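Local coordinates for protein isoaspartyl dipeptidase (Fervidobacterium islandicum, PDB 7CDH) that probably hydrolyses isoaspartyl (beta-aspartyl) dipeptides as a zinc-dependent M38 metallopeptidase of the amidohydrolase family, with a likely role in protein repair, at residues Arg229-Phe232 with Glu233-Leu236; Ala260-Thr263 with Thr264-Ile268. All blocks are in the same frame, centred on the assembly; numbering follows the deposited sequence.

Contact 1 of 2, residues Arg229-Phe232 with Glu233-Leu236; sequences RKLF and EQGL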
ATOM      1  N   ARG A 229      38.087  26.541  -8.315  1.00 50.01           N
ATOM      2  CA  ARG A 229      39.238  26.553  -7.366  1.00 51.15           C
ATOM      3  C   ARG A 229      38.672  26.530  -5.939  1.00 42.27           C
ATOM      4  O   ARG A 229      39.205  25.799  -5.126  1.00 39.77           O
ATOM      5  CB  ARG A 229      40.218  27.725  -7.567  1.00 52.17           C
ATOM      6  CG  ARG A 229      41.440  27.619  -6.654  1.00 63.83           C
ATOM      7  CD  ARG A 229      42.656  28.510  -6.885  1.00 71.29           C
ATOM      8  NE  ARG A 229      43.465  28.118  -8.038  1.00 79.79           N
ATOM      9  CZ  ARG A 229      43.363  28.647  -9.269  1.00 82.94           C
ATOM     10  NH1 ARG A 229      42.484  29.601  -9.535  1.00 76.30           N
ATOM     11  NH2 ARG A 229      44.145  28.215 -10.244  1.00 85.23           N
ATOM     12  N   LYS A 230      37.629  27.304  -5.645  1.00 43.89           N
ATOM     13  CA  LYS A 230      37.091  27.413  -4.266  1.00 48.81           C
ATOM     14  C   LYS A 230      36.578  26.024  -3.832  1.00 46.32           C
ATOM     15  O   LYS A 230      36.938  25.557  -2.724  1.00 43.81           O
ATOM     16  CB  LYS A 230      36.054  28.536  -4.195  1.00 52.63           C
ATOM     17  CG  LYS A 230      35.549  28.839  -2.788  1.00 64.26           C
ATOM     18  CD  LYS A 230      35.050  30.273  -2.576  1.00 74.08           C
ATOM     19  CE  LYS A 230      33.922  30.380  -1.565  1.00 80.87           C
ATOM     20  NZ  LYS A 230      32.585  30.338  -2.212  1.00 93.04           N
ATOM     21  N   LEU A 231      35.824  25.331  -4.685  1.00 42.11           N
ATOM     22  CA  LEU A 231      35.334  23.974  -4.333  1.00 42.56           C
ATOM     23  C   LEU A 231      36.518  23.011  -4.191  1.00 39.69           C
ATOM     24  O   LEU A 231      36.498  22.162  -3.258  1.00 42.08           O
ATOM     25  CB  LEU A 231      34.346  23.453  -5.378  1.00 40.12           C
ATOM     26  CG  LEU A 231      33.704  22.120  -5.029  1.00 38.79           C
ATOM     27  CD1 LEU A 231      33.171  22.124  -3.602  1.00 40.87           C
ATOM     28  CD2 LEU A 231      32.613  21.790  -6.019  1.00 42.70           C
ATOM     29  N   PHE A 232      37.490  23.077  -5.093  1.00 37.33           N
ATOM     30  CA  PHE A 232      38.640  22.143  -5.054  1.00 38.15           C
ATOM     31  C   PHE A 232      39.446  22.350  -3.768  1.00 37.77           C
ATOM     32  O   PHE A 232      39.871  21.328  -3.156  1.00 41.63           O
ATOM     33  CB  PHE A 232      39.499  22.244  -6.304  1.00 39.76           C
ATOM     34  CG  PHE A 232      40.682  21.327  -6.239  1.00 41.03           C
ATOM     35  CD1 PHE A 232      40.502  19.957  -6.301  1.00 41.61           C
ATOM     36  CD2 PHE A 232      41.965  21.830  -6.047  1.00 42.77           C
ATOM     37  CE1 PHE A 232      41.597  19.101  -6.261  1.00 47.17           C
ATOM     38  CE2 PHE A 232      43.048  20.972  -5.979  1.00 42.88           C
ATOM     39  CZ  PHE A 232      42.868  19.614  -6.106  1.00 44.16           C
ATOM     40  N   GLU A 233      39.580  23.584  -3.289  1.00 38.68           N
ATOM     41  CA  GLU A 233      40.317  23.805  -2.020  1.00 45.11           C
ATOM     42  C   GLU A 233      39.455  23.314  -0.830  1.00 40.59           C
ATOM     43  O   GLU A 233      40.036  22.688   0.074  1.00 37.38           O
ATOM     44  CB  GLU A 233      41.016  25.176  -2.039  1.00 55.67           C
ATOM     45  CG  GLU A 233      40.139  26.416  -2.023  1.00 77.22           C
ATOM     46  CD  GLU A 233      40.925  27.721  -2.211  1.00 92.76           C
ATOM     47  OE1 GLU A 233      40.638  28.730  -1.487  1.00 78.14           O
ATOM     48  OE2 GLU A 233      41.842  27.735  -3.084  1.00100.60           O
ATOM     49  N   GLN A 234      38.120  23.378  -0.868  1.00 42.92           N
ATOM     50  CA  GLN A 234      37.268  22.638   0.112  1.00 40.11           C
ATOM     51  C   GLN A 234      37.567  21.127  -0.020  1.00 40.12           C
ATOM     52  O   GLN A 234      37.655  20.400   1.019  1.00 36.99           O
ATOM     53  CB  GLN A 234      35.789  22.956  -0.102  1.00 45.72           C
ATOM     54  CG  GLN A 234      35.148  23.999   0.820  1.00 52.42           C
ATOM     55  CD  GLN A 234      33.671  23.691   1.102  1.00 68.32           C
ATOM     56  OE1 GLN A 234      32.833  23.445   0.208  1.00 47.65           O
ATOM     57  NE2 GLN A 234      33.317  23.672   2.385  1.00 65.98           N
ATOM     58  N   GLY A 235      37.771  20.641  -1.247  1.00 36.33           N
ATOM     59  CA  GLY A 235      38.127  19.231  -1.507  1.00 37.82           C
ATOM     60  C   GLY A 235      39.438  18.810  -0.859  1.00 40.39           C
ATOM     61  O   GLY A 235      39.490  17.697  -0.253  1.00 35.77           O
ATOM     62  N   LEU A 236      40.494  19.624  -0.986  1.00 41.97           N
ATOM     63  CA  LEU A 236      41.813  19.295  -0.370  1.00 39.49           C
ATOM     64  C   LEU A 236      41.696  19.327   1.152  1.00 36.67           C
ATOM     65  O   LEU A 236      42.345  18.506   1.804  1.00 37.04           O
ATOM     66  CB  LEU A 236      42.897  20.251  -0.856  1.00 41.07           C
ATOM     67  CG  LEU A 236      43.248  20.131  -2.331  1.00 44.15           C
ATOM     68  CD1 LEU A 236      44.321  21.135  -2.700  1.00 46.75           C
ATOM     69  CD2 LEU A 236      43.670  18.716  -2.678  1.00 43.72           C
TER

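Contact 2 of 2, residues Ala260-Thr263 with Thr264-Ile268; sequences AEFT and TIDAI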
ATOM      1  N   ALA A 260      38.350  27.385 -18.640  1.00 93.37           N
ATOM      2  CA  ALA A 260      39.686  27.170 -19.239  1.00 94.73           C
ATOM      3  C   ALA A 260      40.760  27.836 -18.367  1.00 93.84           C
ATOM      4  O   ALA A 260      41.936  27.749 -18.759  1.00100.21           O
ATOM      5  CB  ALA A 260      39.712  27.677 -20.668  1.00 95.33           C
ATOM      6  N   GLU A 261      40.383  28.453 -17.236  1.00 84.39           N
ATOM      7  CA  GLU A 261      41.335  28.994 -16.221  1.00 88.75           C
ATOM      8  C   GLU A 261      41.806  27.846 -15.305  1.00 83.35           C
ATOM      9  O   GLU A 261      42.998  27.404 -15.420  1.00 74.79           O
ATOM     10  CB  GLU A 261      40.686  30.137 -15.428  1.00 92.35           C
ATOM     11  CG  GLU A 261      41.697  31.070 -14.769  1.00101.43           C
ATOM     12  CD  GLU A 261      42.751  30.401 -13.898  1.00104.81           C
ATOM     13  OE1 GLU A 261      42.483  30.186 -12.695  1.00105.06           O
ATOM     14  OE2 GLU A 261      43.840  30.087 -14.425  1.00101.01           O
ATOM     15  N   PHE A 262      40.901  27.374 -14.434  1.00 67.24           N
ATOM     16  CA  PHE A 262      41.103  26.273 -13.460  1.00 51.84           C
ATOM     17  C   PHE A 262      40.454  24.995 -14.003  1.00 48.28           C
ATOM     18  O   PHE A 262      39.250  24.940 -14.203  1.00 50.49           O
ATOM     19  CB  PHE A 262      40.552  26.657 -12.090  1.00 44.63           C
ATOM     20  CG  PHE A 262      40.877  25.628 -11.054  1.00 50.25           C
ATOM     21  CD1 PHE A 262      42.170  25.513 -10.564  1.00 52.30           C
ATOM     22  CD2 PHE A 262      39.908  24.748 -10.603  1.00 47.57           C
ATOM     23  CE1 PHE A 262      42.495  24.537  -9.630  1.00 52.89           C
ATOM     24  CE2 PHE A 262      40.230  23.779  -9.666  1.00 48.97           C
ATOM     25  CZ  PHE A 262      41.524  23.659  -9.193  1.00 52.19           C
ATOM     26  N   THR A 263      41.265  23.983 -14.262  1.00 43.25           N
ATOM     27  CA  THR A 263      40.811  22.709 -14.823  1.00 43.21           C
ATOM     28  C   THR A 263      41.202  21.565 -13.899  1.00 44.67           C
ATOM     29  O   THR A 263      41.940  21.797 -12.931  1.00 46.67           O
ATOM     30  CB  THR A 263      41.408  22.506 -16.208  1.00 47.18           C
ATOM     31  OG1 THR A 263      42.772  22.175 -15.951  1.00 49.87           O
ATOM     32  CG2 THR A 263      41.229  23.741 -17.064  1.00 49.91           C
ATOM     33  N   THR A 264      40.698  20.377 -14.227  1.00 43.25           N
ATOM     34  CA  THR A 264      41.079  19.090 -13.611  1.00 40.84           C
ATOM     35  C   THR A 264      42.610  18.913 -13.704  1.00 39.75           C
ATOM     36  O   THR A 264      43.192  18.398 -12.746  1.00 36.39           O
ATOM     37  CB  THR A 264      40.222  17.965 -14.204  1.00 35.22           C
ATOM     38  OG1 THR A 264      38.932  18.160 -13.629  1.00 37.30           O
ATOM     39  CG2 THR A 264      40.703  16.580 -13.834  1.00 37.14           C
ATOM     40  N   ILE A 265      43.246  19.312 -14.801  1.00 37.87           N
ATOM     41  CA  ILE A 265      44.736  19.236 -14.932  1.00 42.83           C
ATOM     42  C   ILE A 265      45.393  20.043 -13.788  1.00 40.21           C
ATOM     43  O   ILE A 265      46.265  19.491 -13.076  1.00 31.71           O
ATOM     44  CB  ILE A 265      45.255  19.713 -16.311  1.00 45.45           C
ATOM     45  CG1 ILE A 265      44.437  19.217 -17.511  1.00 42.15           C
ATOM     46  CG2 ILE A 265      46.709  19.302 -16.451  1.00 48.93           C
ATOM     47  CD1 ILE A 265      44.382  17.724 -17.622  1.00 44.77           C
ATOM     48  N   ASP A 266      44.995  21.299 -13.596  1.00 39.49           N
ATOM     49  CA  ASP A 266      45.525  22.145 -12.499  1.00 40.70           C
ATOM     50  C   ASP A 266      45.251  21.442 -11.175  1.00 46.50           C
ATOM     51  O   ASP A 266      46.160  21.361 -10.325  1.00 52.07           O
ATOM     52  CB  ASP A 266      44.921  23.545 -12.529  1.00 48.40           C
ATOM     53  CG  ASP A 266      45.194  24.263 -13.842  1.00 61.16           C
ATOM     54  OD1 ASP A 266      46.387  24.237 -14.304  1.00 59.13           O
ATOM     55  OD2 ASP A 266      44.211  24.812 -14.420  1.00 70.81           O
ATOM     56  N   ALA A 267      44.030  20.949 -11.002  1.00 48.58           N
ATOM     57  CA  ALA A 267      43.595  20.294  -9.754  1.00 46.04           C
ATOM     58  C   ALA A 267      44.548  19.136  -9.418  1.00 38.71           C
ATOM     59  O   ALA A 267      44.989  19.031  -8.263  1.00 38.03           O
ATOM     60  CB  ALA A 267      42.160  19.858  -9.922  1.00 46.47           C
ATOM     61  N   ILE A 268      44.836  18.278 -10.384  1.00 34.68           N
ATOM     62  CA  ILE A 268      45.662  17.054 -10.164  1.00 41.29           C
ATOM     63  C   ILE A 268      47.103  17.467  -9.793  1.00 42.46           C
ATOM     64  O   ILE A 268      47.752  16.774  -8.955  1.00 38.10           O
ATOM     65  CB  ILE A 268      45.607  16.152 -11.413  1.00 38.83           C
ATOM     66  CG1 ILE A 268      44.234  15.495 -11.517  1.00 37.47           C
ATOM     67  CG2 ILE A 268      46.742  15.118 -11.432  1.00 40.31           C
ATOM     68  CD1 ILE A 268      44.026  14.728 -12.791  1.00 39.24           C
TER

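Contact 1 of 2, residues Arg229-Phe232 with Glu233-Leu236
Leu236 lies over one face of the Phe232 ring, its CG 4.1 Å from the ring centroid and 27° off the normal, a CH-pi contact between residues one helical turn apart. The two methyls share the far end of the ring: Leu236 CD1 meets Phe232 CE2 at 3.5 Å, while Leu236 CD2 rests against Phe232 CZ at 3.6 Å. With CG anti to the backbone N (chi1 178°), Phe232 carries its ring out beside the helix, where Ala267 and Glu270 of helix 264-273 and Ile245 and Leu247 of strand 245-248 also touch it. Cut back to an alanine, Phe232 would probably leave Leu236 without its aromatic partner and open a gap towards strand 245-248.

On the outer side Glu233 holds CG between its backbone N and carbonyl carbon (chi1 68°), and the chain then runs back over the preceding turn. Its OE2 ends 3.6 Å from Arg229 CG, against the aliphatic part of that side chain; the guanidinium goes instead to Glu261. Gln234 OE1 accepts from the backbone N of Ile203. Beneath all this run four i to i+4 backbone bonds, including Leu236 N to Phe232 O at 2.8 Å. The chemistry is thus divided: an apolar inner side fixes the helix to its neighbours, and the outer side keeps opposite charges close, probably with a mild attraction, without pairing them.

Contact 2 of 2, residues Ala260-Thr263 with Thr264-Ile268
Thr263 and Asp266 each bond the other's backbone N-H where helix 264-273 begins. Asp266 OD2 accepts from Thr263 N at 3.1 Å; the donor comes on the anti side of the carboxylate, 24° out of its plane. In return Thr263 OG1 takes Asp266 N in a weak bond of 3.4 Å, though a nearly straight one at 168°. That hydroxyl sits between its own backbone N and carbonyl carbon (chi1 74°), which turns it over the first turn of the helix and brings it 3.5 Å from Ile265 CB. The first helical bond runs from Ala267 N to Thr263 O at 3.0 Å.

The tight part has two sides. On the flank facing helix 229-240, the Phe262 ring and the Asp266 side chain run alongside each other, pointing opposite ways, so that Phe262 CE1 comes to 3.9 Å from Asp266 CB and Phe262 CZ equally near Ala267 CB. On the barrel side Thr264 and Ala267 are buried against Leu247 of strand 245-248, and Thr264 OG1 is bonded to Ser226 OG and to the backbone O of Thr248. Ile265 packs on Thr313 and Lys316 of helix 309-318, and Leu250 of the loop touches both Thr263 and Ile265.

The loose side is the incoming loop. Ala260 and Glu261 are exposed and poorly ordered, following residues 254-259, which are not modelled. The reciprocal pairing of Thr263 with Asp266 is a capping box, with Thr263 as N-cap, here starting a helix packed on strand 245-248 in the TIM-barrel fold of the amidohydrolases.

Both contacts are partly buried and lie within single chain stretches, their centres 12 Å apart. Contact 1 is within helix 229-240, where i to i+4 backbone bonds run through both segments; contact 2 is at the start of helix 264-273, where polar side chains engage the backbone. The rings of the buried Phe232 and the partly exposed Phe262 meet, Phe232 CD2 being 3.7 Å from Phe262 CZ; Phe232 packs on Ala267 of the second helix, and both helices pack on Leu247 of strand 245-248. At the surface the Arg229 NH1 to Glu261 OE1 salt bridge, 3.2 Å long, ties the first turn of contact 1 to the poorly ordered loop of contact 2, while Arg229 NH2 packs against Phe262 CD1.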